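Local coordinates for protein glycosyl hydrolase family 88 (Pedobacter heparinus, PDB 3WIW) that removes unsaturated glucuronyl groups from the ends of heparin-derived oligosaccharides, as an unsaturated glucuronyl hydrolase specific for heparin, built on an alpha6/alpha6 barrel, at residues A104-T107 against I108-K112; I173-L176 against M177-Y181; E272-A275 against A276-N280; S314-L317 against D318-T321. All coordinates share one frame; numbering follows the deposited sequence.

Contact 1. Residues A104-T107 against I108-K112; sequences ALDT and IQYVK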
loop_
_atom_site.group_PDB
_atom_site.type_symbol
_atom_site.label_atom_id
_atom_site.label_comp_id
_atom_site.label_asym_id
_atom_site.label_seq_id
_atom_site.Cartn_x
_atom_site.Cartn_y
_atom_site.Cartn_z
ATOM N N ALA A 104 -11.203 15.502 7.754
ATOM C CA ALA A 104 -10.127 16.246 8.403
ATOM C C ALA A 104 -8.891 16.383 7.505
ATOM O O ALA A 104 -7.970 17.120 7.851
ATOM C CB ALA A 104 -9.736 15.600 9.722
ATOM N N LEU A 105 -8.871 15.683 6.365
ATOM C CA LEU A 105 -7.720 15.702 5.465
ATOM C C LEU A 105 -7.910 16.626 4.250
ATOM O O LEU A 105 -7.153 16.567 3.275
ATOM C CB LEU A 105 -7.383 14.283 5.014
ATOM C CG LEU A 105 -6.941 13.345 6.150
ATOM C CD1 LEU A 105 -6.520 11.988 5.603
ATOM C CD2 LEU A 105 -5.829 13.986 7.005
ATOM N N ASP A 106 -8.910 17.503 4.316
ATOM C CA ASP A 106 -9.276 18.390 3.219
ATOM C C ASP A 106 -8.078 19.145 2.646
ATOM O O ASP A 106 -7.975 19.310 1.428
ATOM C CB ASP A 106 -10.338 19.366 3.729
ATOM C CG ASP A 106 -10.760 20.369 2.678
ATOM O OD1 ASP A 106 -10.092 21.418 2.555
ATOM O OD2 ASP A 106 -11.751 20.108 1.959
ATOM N N THR A 107 -7.166 19.596 3.511
ATOM C CA THR A 107 -6.041 20.431 3.068
ATOM C C THR A 107 -5.105 19.724 2.087
ATOM O O THR A 107 -4.363 20.379 1.348
ATOM C CB THR A 107 -5.196 20.989 4.248
ATOM O OG1 THR A 107 -4.766 19.911 5.092
ATOM C CG2 THR A 107 -5.979 22.028 5.067
ATOM N N ILE A 108 -5.132 18.393 2.073
ATOM C CA ILE A 108 -4.216 17.656 1.205
ATOM C C ILE A 108 -4.490 17.918 -0.280
ATOM O O ILE A 108 -3.620 17.750 -1.119
ATOM C CB ILE A 108 -4.210 16.159 1.523
ATOM C CG1 ILE A 108 -3.935 15.965 3.015
ATOM C CG2 ILE A 108 -3.141 15.433 0.703
ATOM C CD1 ILE A 108 -3.950 14.511 3.417
ATOM N N GLN A 109 -5.693 18.384 -0.599
ATOM C CA GLN A 109 -6.023 18.696 -1.992
ATOM C C GLN A 109 -5.219 19.863 -2.553
ATOM O O GLN A 109 -5.305 20.145 -3.750
ATOM C CB GLN A 109 -7.505 19.003 -2.132
ATOM C CG GLN A 109 -7.893 20.381 -1.603
ATOM C CD GLN A 109 -9.378 20.595 -1.617
ATOM O OE1 GLN A 109 -10.000 20.676 -2.680
ATOM N NE2 GLN A 109 -9.959 20.694 -0.439
ATOM N N TYR A 110 -4.452 20.548 -1.707
ATOM C CA TYR A 110 -3.640 21.688 -2.152
ATOM C C TYR A 110 -2.145 21.348 -2.172
ATOM O O TYR A 110 -1.320 22.190 -2.503
ATOM C CB TYR A 110 -3.903 22.914 -1.272
ATOM C CG TYR A 110 -5.348 23.267 -1.170
ATOM C CD1 TYR A 110 -6.051 23.732 -2.279
ATOM C CD2 TYR A 110 -6.018 23.164 0.045
ATOM C CE1 TYR A 110 -7.394 24.073 -2.175
ATOM C CE2 TYR A 110 -7.353 23.500 0.157
ATOM C CZ TYR A 110 -8.032 23.943 -0.958
ATOM O OH TYR A 110 -9.349 24.276 -0.866
ATOM N N VAL A 111 -1.794 20.116 -1.811
ATOM C CA VAL A 111 -0.393 19.716 -1.711
ATOM C C VAL A 111 0.194 19.356 -3.080
ATOM O O VAL A 111 -0.376 18.545 -3.823
ATOM C CB VAL A 111 -0.251 18.536 -0.734
ATOM C CG1 VAL A 111 1.169 17.967 -0.776
ATOM C CG2 VAL A 111 -0.620 18.990 0.684
ATOM N N LYS A 112 1.358 19.934 -3.384
ATOM C CA LYS A 112 1.966 19.853 -4.714
ATOM C C LYS A 112 3.322 19.163 -4.755
ATOM O O LYS A 112 3.830 18.866 -5.842
ATOM C CB LYS A 112 2.104 21.250 -5.309
ATOM C CG LYS A 112 0.774 21.928 -5.518
ATOM C CD LYS A 112 0.987 23.336 -6.037
ATOM C CE LYS A 112 -0.328 24.056 -6.239
ATOM N NZ LYS A 112 -1.122 23.456 -7.350
HETATM O O HOH W 1 -10.628 23.761 1.299
#
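Asp106 O is gripped twice by Gln109: the backbone N of Gln109 lies 3.2 Å from Asp106 O, and Gln109 NE2 3.1 Å from that same oxygen. The two donors approach from opposite faces of the carbonyl plane, the backbone bond straighter (165° at the hydrogen) than the side-chain one (142°). This is a 3-10 turn in the loop joining helix 92-103 to helix 117-132 of the barrel, and Ile108 N to Leu105 O and Tyr110 N to Thr107 O repeat the same three-residue step. With chi1 of 75°, Gln109 CG sits between its own backbone N and carbonyl carbon, which folds the chain back over Asp106 and places CG over the centre of one face of the Tyr110 ring. Gln109 OE1 accepts from Asn143 ND2, tying the turn to helix 138-150. Replacing Gln109 by an alanine would probably cost Asp106 O its side-chain donor and leave Asn143 ND2 without this acceptor. Ile108 CD1 rests 3.8 Å from Leu105 CB, and Ile108 packs on helix 117-132. One water donates to Asp106 OD1 at 2.7 Å and, in the plane of the Tyr110 ring at its edge, lies 2.6 Å from Tyr110 OH.

Contact 2. Residues I173-L176 against M177-Y181; sequences IDNL and MNLEY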
loop_
_atom_site.group_PDB
_atom_site.type_symbol
_atom_site.label_atom_id
_atom_site.label_comp_id
_atom_site.label_asym_id
_atom_site.label_seq_id
_atom_site.Cartn_x
_atom_site.Cartn_y
_atom_site.Cartn_z
ATOM N N ILE A 173 9.975 3.040 -6.252
ATOM C CA ILE A 173 9.089 1.946 -6.609
ATOM C C ILE A 173 7.682 2.165 -6.001
ATOM O O ILE A 173 6.658 1.791 -6.617
ATOM C CB ILE A 173 9.719 0.580 -6.201
ATOM C CG1 ILE A 173 8.985 -0.578 -6.867
ATOM C CG2 ILE A 173 9.719 0.383 -4.667
ATOM C CD1 ILE A 173 9.245 -0.711 -8.381
ATOM N N ASP A 174 7.630 2.763 -4.802
ATOM C CA ASP A 174 6.358 3.014 -4.104
ATOM C C ASP A 174 5.402 3.862 -4.969
ATOM O O ASP A 174 4.181 3.810 -4.787
ATOM C CB ASP A 174 6.558 3.750 -2.771
ATOM C CG ASP A 174 7.837 3.367 -2.007
ATOM O OD1 ASP A 174 8.932 3.220 -2.599
ATOM O OD2 ASP A 174 7.744 3.323 -0.764
ATOM N N ASN A 175 5.958 4.660 -5.882
ATOM C CA ASN A 175 5.178 5.561 -6.740
ATOM C C ASN A 175 4.190 4.753 -7.606
ATOM O O ASN A 175 3.162 5.303 -8.019
ATOM C CB ASN A 175 6.148 6.413 -7.579
ATOM C CG ASN A 175 5.580 7.757 -8.086
ATOM O OD1 ASN A 175 6.334 8.751 -8.124
ATOM N ND2 ASN A 175 4.305 7.800 -8.495
ATOM N N LEU A 176 4.469 3.471 -7.875
ATOM C CA LEU A 176 3.475 2.645 -8.587
ATOM C C LEU A 176 2.113 2.676 -7.892
ATOM O O LEU A 176 1.065 2.633 -8.549
ATOM C CB LEU A 176 3.938 1.194 -8.757
ATOM C CG LEU A 176 5.109 1.003 -9.725
ATOM C CD1 LEU A 176 5.722 -0.370 -9.460
ATOM C CD2 LEU A 176 4.659 1.136 -11.183
ATOM N N MET A 177 2.113 2.690 -6.560
ATOM C CA MET A 177 0.853 2.606 -5.816
ATOM C C MET A 177 0.015 3.845 -6.048
ATOM O O MET A 177 -1.215 3.766 -6.073
ATOM C CB MET A 177 1.141 2.428 -4.327
ATOM C CG MET A 177 1.933 1.159 -4.015
ATOM S SD MET A 177 1.025 -0.358 -4.364
ATOM C CE MET A 177 -0.259 -0.220 -3.108
ATOM N N ASN A 178 0.688 4.988 -6.190
ATOM C CA ASN A 178 0.028 6.269 -6.402
ATOM C C ASN A 178 -0.600 6.410 -7.788
ATOM O O ASN A 178 -1.360 7.326 -8.024
ATOM C CB ASN A 178 1.018 7.379 -6.077
ATOM C CG ASN A 178 1.272 7.481 -4.599
ATOM O OD1 ASN A 178 0.335 7.648 -3.821
ATOM N ND2 ASN A 178 2.536 7.361 -4.186
ATOM N N LEU A 179 -0.284 5.503 -8.710
ATOM C CA LEU A 179 -0.911 5.505 -10.033
ATOM C C LEU A 179 -2.400 5.182 -9.994
ATOM O O LEU A 179 -3.145 5.647 -10.858
ATOM C CB LEU A 179 -0.200 4.541 -10.977
ATOM C CG LEU A 179 1.299 4.772 -11.146
ATOM C CD1 LEU A 179 1.826 3.791 -12.179
ATOM C CD2 LEU A 179 1.628 6.225 -11.486
ATOM N N GLU A 180 -2.838 4.418 -8.986
ATOM C CA GLU A 180 -4.234 3.977 -8.939
ATOM C C GLU A 180 -5.165 5.206 -8.949
ATOM O O GLU A 180 -6.182 5.249 -9.657
ATOM C CB GLU A 180 -4.489 3.100 -7.709
ATOM C CG GLU A 180 -5.870 2.453 -7.806
ATOM C CD GLU A 180 -6.208 1.551 -6.653
ATOM O OE1 GLU A 180 -7.391 1.176 -6.517
ATOM O OE2 GLU A 180 -5.292 1.158 -5.920
ATOM N N TYR A 181 -4.793 6.200 -8.148
ATOM C CA TYR A 181 -5.501 7.469 -8.077
ATOM C C TYR A 181 -5.672 8.090 -9.463
ATOM O O TYR A 181 -6.789 8.505 -9.835
ATOM C CB TYR A 181 -4.709 8.398 -7.177
ATOM C CG TYR A 181 -5.376 9.721 -6.793
ATOM C CD1 TYR A 181 -6.719 10.022 -7.069
ATOM C CD2 TYR A 181 -4.613 10.676 -6.102
ATOM C CE1 TYR A 181 -7.262 11.258 -6.654
ATOM C CE2 TYR A 181 -5.128 11.870 -5.683
ATOM C CZ TYR A 181 -6.446 12.170 -5.958
ATOM O OH TYR A 181 -6.928 13.373 -5.510
#
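Met177 N donates to Asp174 O at 2.9 Å and Leu179 N to Leu176 O at 3.2 Å, while Asn178 N to Asn175 O is weak. These backbone hydrogen bonds carry the first turn linking 173-176 to 177-181, and they step back three residues instead of the four of a regular alpha helix. The N-H of Leu179 stands well above the Leu176 carbonyl plane, 65° out of it, in keeping with a loosely bonded start to the helix.

Apolar packing follows the same spacing. Leu176 CD2 lies 4.0 Å from Leu179 CD1, the two side chains crossing at a slant, and Leu179 CB comes to 3.3 Å from Leu176 O. Met177 is bent at chi2 (-66°) and chi3 (-67°), curling its sulfur off the turn, while its CB keeps 3.4 Å from Asp174 O.

The polar ends of Asp174 and Asn178 reach partners around the predicted catalytic site. Asp174, predicted to be the proton donor, is hydrogen-bonded at OD1 to His218 NE2 and weakly at OD2 to Trp250 NE1; its carboxylate borders a bound HEPES buffer molecule. Asn178 OD1 accepts from Phe119 N, and its ND2 donates to OD1 of Asp116, the predicted nucleophile; both ends of the amide are held, and ND2 probably helps to position that carboxylate.

Helix 175-188 starts just after strand 170-172, with Leu179 against helix 192-208, Leu176 touching both that helix and helix 245-262, and Met177 between helices 245-262 and 117-132.

Contact 3. Residues E272-A275 against A276-N280; sequences EHIA and AFIMN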
loop_
_atom_site.group_PDB
_atom_site.type_symbol
_atom_site.label_atom_id
_atom_site.label_comp_id
_atom_site.label_asym_id
_atom_site.label_seq_id
_atom_site.Cartn_x
_atom_site.Cartn_y
_atom_site.Cartn_z
ATOM N N GLU A 272 3.140 -11.561 -12.848
ATOM C CA GLU A 272 3.401 -12.971 -12.611
ATOM C C GLU A 272 4.889 -13.253 -12.443
ATOM O O GLU A 272 5.258 -14.103 -11.632
ATOM C CB GLU A 272 2.784 -13.852 -13.705
ATOM C CG GLU A 272 1.261 -13.852 -13.669
ATOM C CD GLU A 272 0.678 -15.080 -14.338
ATOM O OE1 GLU A 272 0.257 -14.953 -15.507
ATOM O OE2 GLU A 272 0.658 -16.171 -13.699
ATOM N N HIS A 273 5.736 -12.552 -13.197
ATOM C CA HIS A 273 7.192 -12.712 -13.025
ATOM C C HIS A 273 7.632 -12.255 -11.634
ATOM O O HIS A 273 8.414 -12.942 -10.960
ATOM C CB HIS A 273 7.994 -11.956 -14.095
ATOM C CG HIS A 273 7.869 -12.525 -15.474
ATOM N ND1 HIS A 273 8.098 -13.854 -15.756
ATOM C CD2 HIS A 273 7.570 -11.936 -16.661
ATOM C CE1 HIS A 273 7.927 -14.066 -17.047
ATOM N NE2 HIS A 273 7.604 -12.917 -17.618
ATOM N N ILE A 274 7.117 -11.115 -11.190
ATOM C CA ILE A 274 7.404 -10.634 -9.848
ATOM C C ILE A 274 6.905 -11.634 -8.797
ATOM O O ILE A 274 7.633 -11.982 -7.863
ATOM C CB ILE A 274 6.785 -9.243 -9.604
ATOM C CG1 ILE A 274 7.435 -8.190 -10.511
ATOM C CG2 ILE A 274 6.952 -8.845 -8.122
ATOM C CD1 ILE A 274 6.649 -6.870 -10.515
ATOM N N ALA A 275 5.696 -12.152 -8.995
ATOM C CA ALA A 275 5.101 -13.065 -8.027
ATOM C C ALA A 275 5.976 -14.302 -7.862
ATOM O O ALA A 275 6.181 -14.788 -6.749
ATOM C CB ALA A 275 3.696 -13.465 -8.455
ATOM N N ALA A 276 6.491 -14.833 -8.963
ATOM C CA ALA A 276 7.381 -15.990 -8.897
ATOM C C ALA A 276 8.690 -15.682 -8.171
ATOM O O ALA A 276 9.145 -16.483 -7.353
ATOM C CB ALA A 276 7.645 -16.543 -10.303
ATOM N N PHE A 277 9.293 -14.531 -8.458
ATOM C CA PHE A 277 10.493 -14.106 -7.753
ATOM C C PHE A 277 10.261 -14.075 -6.235
ATOM O O PHE A 277 11.084 -14.581 -5.462
ATOM C CB PHE A 277 10.970 -12.736 -8.259
ATOM C CG PHE A 277 12.058 -12.129 -7.402
ATOM C CD1 PHE A 277 13.372 -12.616 -7.450
ATOM C CD2 PHE A 277 11.759 -11.104 -6.507
ATOM C CE1 PHE A 277 14.358 -12.070 -6.623
ATOM C CE2 PHE A 277 12.753 -10.560 -5.683
ATOM C CZ PHE A 277 14.045 -11.051 -5.744
ATOM N N ILE A 278 9.120 -13.532 -5.814
ATOM C CA ILE A 278 8.770 -13.426 -4.399
ATOM C C ILE A 278 8.431 -14.797 -3.791
ATOM O O ILE A 278 9.017 -15.207 -2.776
ATOM C CB ILE A 278 7.603 -12.434 -4.198
ATOM C CG1 ILE A 278 8.078 -11.001 -4.489
ATOM C CG2 ILE A 278 7.056 -12.545 -2.787
ATOM C CD1 ILE A 278 6.958 -9.959 -4.542
ATOM N N MET A 279 7.532 -15.528 -4.436
ATOM C CA MET A 279 7.007 -16.757 -3.852
ATOM C C MET A 279 8.060 -17.860 -3.777
ATOM O O MET A 279 8.068 -18.664 -2.850
ATOM C CB MET A 279 5.796 -17.245 -4.648
ATOM C CG MET A 279 4.583 -16.320 -4.497
ATOM S SD MET A 279 3.275 -16.650 -5.701
ATOM C CE MET A 279 2.796 -18.305 -5.245
ATOM N N ASN A 280 8.950 -17.891 -4.758
ATOM C CA ASN A 280 9.959 -18.941 -4.836
ATOM C C ASN A 280 11.289 -18.524 -4.232
ATOM O O ASN A 280 12.274 -19.245 -4.316
ATOM C CB ASN A 280 10.174 -19.343 -6.288
ATOM C CG ASN A 280 8.918 -19.864 -6.931
ATOM O OD1 ASN A 280 8.096 -20.508 -6.279
ATOM N ND2 ASN A 280 8.756 -19.583 -8.215
#
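The Phe277 ring has Ile274 O at its edge, near the ring plane, and Phe277 CB lies 3.4 Å from Ile274 O. With CG anti to the backbone N (chi1 170°), the ring then leads away from the preceding turn and meets His281 in an edge-to-face pair. The imidazole of His273 stacks on Tyr214. Along the buried side, Ile274 CG2 touches Ile278 CD1 at 3.7 Å; the two isoleucines run alongside each other in the same direction. These residues form the last turns of helix 265-279, one of the helices of the alpha6/alpha6 barrel, and the four-residue backbone bonds are regular: Ile278 N reaches Ile274 O nearly along the C=O axis, and Met279 N meets Ala275 O at 2.8 Å. Ala275 O is also covered by the methionine chain, with Met279 CG 3.2 Å from Ala275 O. A bend at chi3 (64°) turns the methyl end of Met279 aside, while its SD stays 4.2 Å from Ala275 CB. Beyond the turn, Ile274 packs on Leu252 and Tyr255 of helix 245-262, and Met279 on Tyr329 and Phe332 of helix 327-340. Glu272 OE2 is hydrogen-bonded to Tyr329 OH.

Contact 4. Residues S314-L317 against D318-T321; sequences SALL and DLST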
loop_
_atom_site.group_PDB
_atom_site.type_symbol
_atom_site.label_atom_id
_atom_site.label_comp_id
_atom_site.label_asym_id
_atom_site.label_seq_id
_atom_site.Cartn_x
_atom_site.Cartn_y
_atom_site.Cartn_z
ATOM N N SER A 314 -2.723 -8.971 -0.453
ATOM C CA SER A 314 -3.780 -8.270 -1.168
ATOM C C SER A 314 -3.563 -8.372 -2.676
ATOM O O SER A 314 -4.488 -8.709 -3.421
ATOM C CB SER A 314 -3.864 -6.822 -0.730
ATOM O OG SER A 314 -5.052 -6.302 -1.284
ATOM N N ALA A 315 -2.330 -8.148 -3.121
ATOM C CA ALA A 315 -2.029 -8.208 -4.547
ATOM C C ALA A 315 -2.255 -9.613 -5.111
ATOM O O ALA A 315 -2.837 -9.754 -6.192
ATOM C CB ALA A 315 -0.604 -7.752 -4.817
ATOM N N LEU A 316 -1.770 -10.635 -4.405
ATOM C CA LEU A 316 -1.912 -12.006 -4.897
ATOM C C LEU A 316 -3.366 -12.435 -5.009
ATOM O O LEU A 316 -3.728 -13.198 -5.912
ATOM C CB LEU A 316 -1.111 -12.993 -4.043
ATOM C CG LEU A 316 0.412 -12.907 -4.160
ATOM C CD1 LEU A 316 1.010 -13.948 -3.240
ATOM C CD2 LEU A 316 0.874 -13.135 -5.596
ATOM N N LEU A 317 -4.214 -11.926 -4.117
ATOM C CA LEU A 317 -5.644 -12.230 -4.220
ATOM C C LEU A 317 -6.244 -11.633 -5.499
ATOM O O LEU A 317 -6.965 -12.323 -6.214
ATOM C CB LEU A 317 -6.386 -11.734 -2.984
ATOM C CG LEU A 317 -6.084 -12.555 -1.726
ATOM C CD1 LEU A 317 -6.524 -11.799 -0.467
ATOM C CD2 LEU A 317 -6.734 -13.947 -1.810
ATOM N N ASP A 318 -5.927 -10.377 -5.815
ATOM C CA ASP A 318 -6.386 -9.835 -7.090
ATOM C C ASP A 318 -5.734 -10.564 -8.268
ATOM O O ASP A 318 -6.394 -10.839 -9.260
ATOM C CB ASP A 318 -6.164 -8.331 -7.192
ATOM C CG ASP A 318 -7.396 -7.532 -6.793
ATOM O OD1 ASP A 318 -8.287 -8.065 -6.076
ATOM O OD2 ASP A 318 -7.458 -6.359 -7.179
ATOM N N LEU A 319 -4.447 -10.899 -8.164
ATOM C CA LEU A 319 -3.783 -11.586 -9.266
ATOM C C LEU A 319 -4.464 -12.922 -9.534
ATOM O O LEU A 319 -4.640 -13.319 -10.698
ATOM C CB LEU A 319 -2.306 -11.790 -8.943
ATOM C CG LEU A 319 -1.440 -12.328 -10.080
ATOM C CD1 LEU A 319 -1.439 -11.395 -11.281
ATOM C CD2 LEU A 319 -0.009 -12.587 -9.594
ATOM N N SER A 320 -4.856 -13.611 -8.453
ATOM C CA SER A 320 -5.495 -14.921 -8.582
ATOM C C SER A 320 -6.787 -14.874 -9.422
ATOM O O SER A 320 -7.161 -15.877 -10.060
ATOM C CB SER A 320 -5.757 -15.547 -7.206
ATOM O OG SER A 320 -6.927 -15.042 -6.591
ATOM N N THR A 321 -7.458 -13.719 -9.451
ATOM C CA THR A 321 -8.716 -13.596 -10.195
ATOM C C THR A 321 -8.504 -13.141 -11.630
ATOM O O THR A 321 -9.436 -13.182 -12.445
ATOM C CB THR A 321 -9.693 -12.617 -9.509
ATOM O OG1 THR A 321 -9.189 -11.274 -9.615
ATOM C CG2 THR A 321 -9.882 -12.998 -8.042
#
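Leu319 can be followed outward from its CB, which nestles against the carbonyls of the turn before, 3.5 Å from Ala315 O and 3.6 Å from Leu316 O. Chi1 of -172° sets CG anti to the backbone N, and CD2 of Leu319 then meets CD2 of Leu316 at 4.1 Å, the two side chains lying aslant. Beyond this pair the Leu319 side chain packs on Ile268 and Ala271 of helix 265-279 and on Tyr329 of helix 327-340. The segments are successive turns of helix 306-322 in the alpha6/alpha6 barrel, and its four-residue bonds include Leu319 N to Ala315 O at 2.8 Å, with the donor in the carbonyl plane. Ser320 adds a side-chain bond of its own: with chi1 of 81°, OG folds back between its backbone N and carbonyl carbon and donates to Leu317 O at 2.7 Å. With an alanine in place of Ser320, Leu317 O is likely to lose the hydroxyl bond that ties it to the next turn. Thr321 behaves alike one step on, its OG1 and its N both donating to Asp318 O. The buried carboxylate of Asp318 is answered by Lys260 through a salt bridge at OD2, with a long, weak ion pair to Arg387. Ser314 OG bonds to Glu383 OE2, joining this helix to helix 375-392.

How the contacts relate
Contacts 2 and 4 are buried, whereas contacts 1 and 3 are only partly so and lie on opposite sides of the chain's centre, about 36 Å apart between centres. Three-residue backbone bonds mark contacts 1 and 2, a loop turn and a helix start; contacts 3 and 4 are helix with mainly four-residue bonds. Only contact 2 holds a predicted catalytic residue. Contact 1 relies on a side-chain amide and a water, contact 3 largely on apolar packing, and contact 4 adds hydroxyls turned back to carbonyls and a buried carboxylate answered from another helix. Contacts 3 and 4 join consecutive helices directly: Ala275 CB lies 4.0 Å from both Leu316 CD2 and Leu319 CD2.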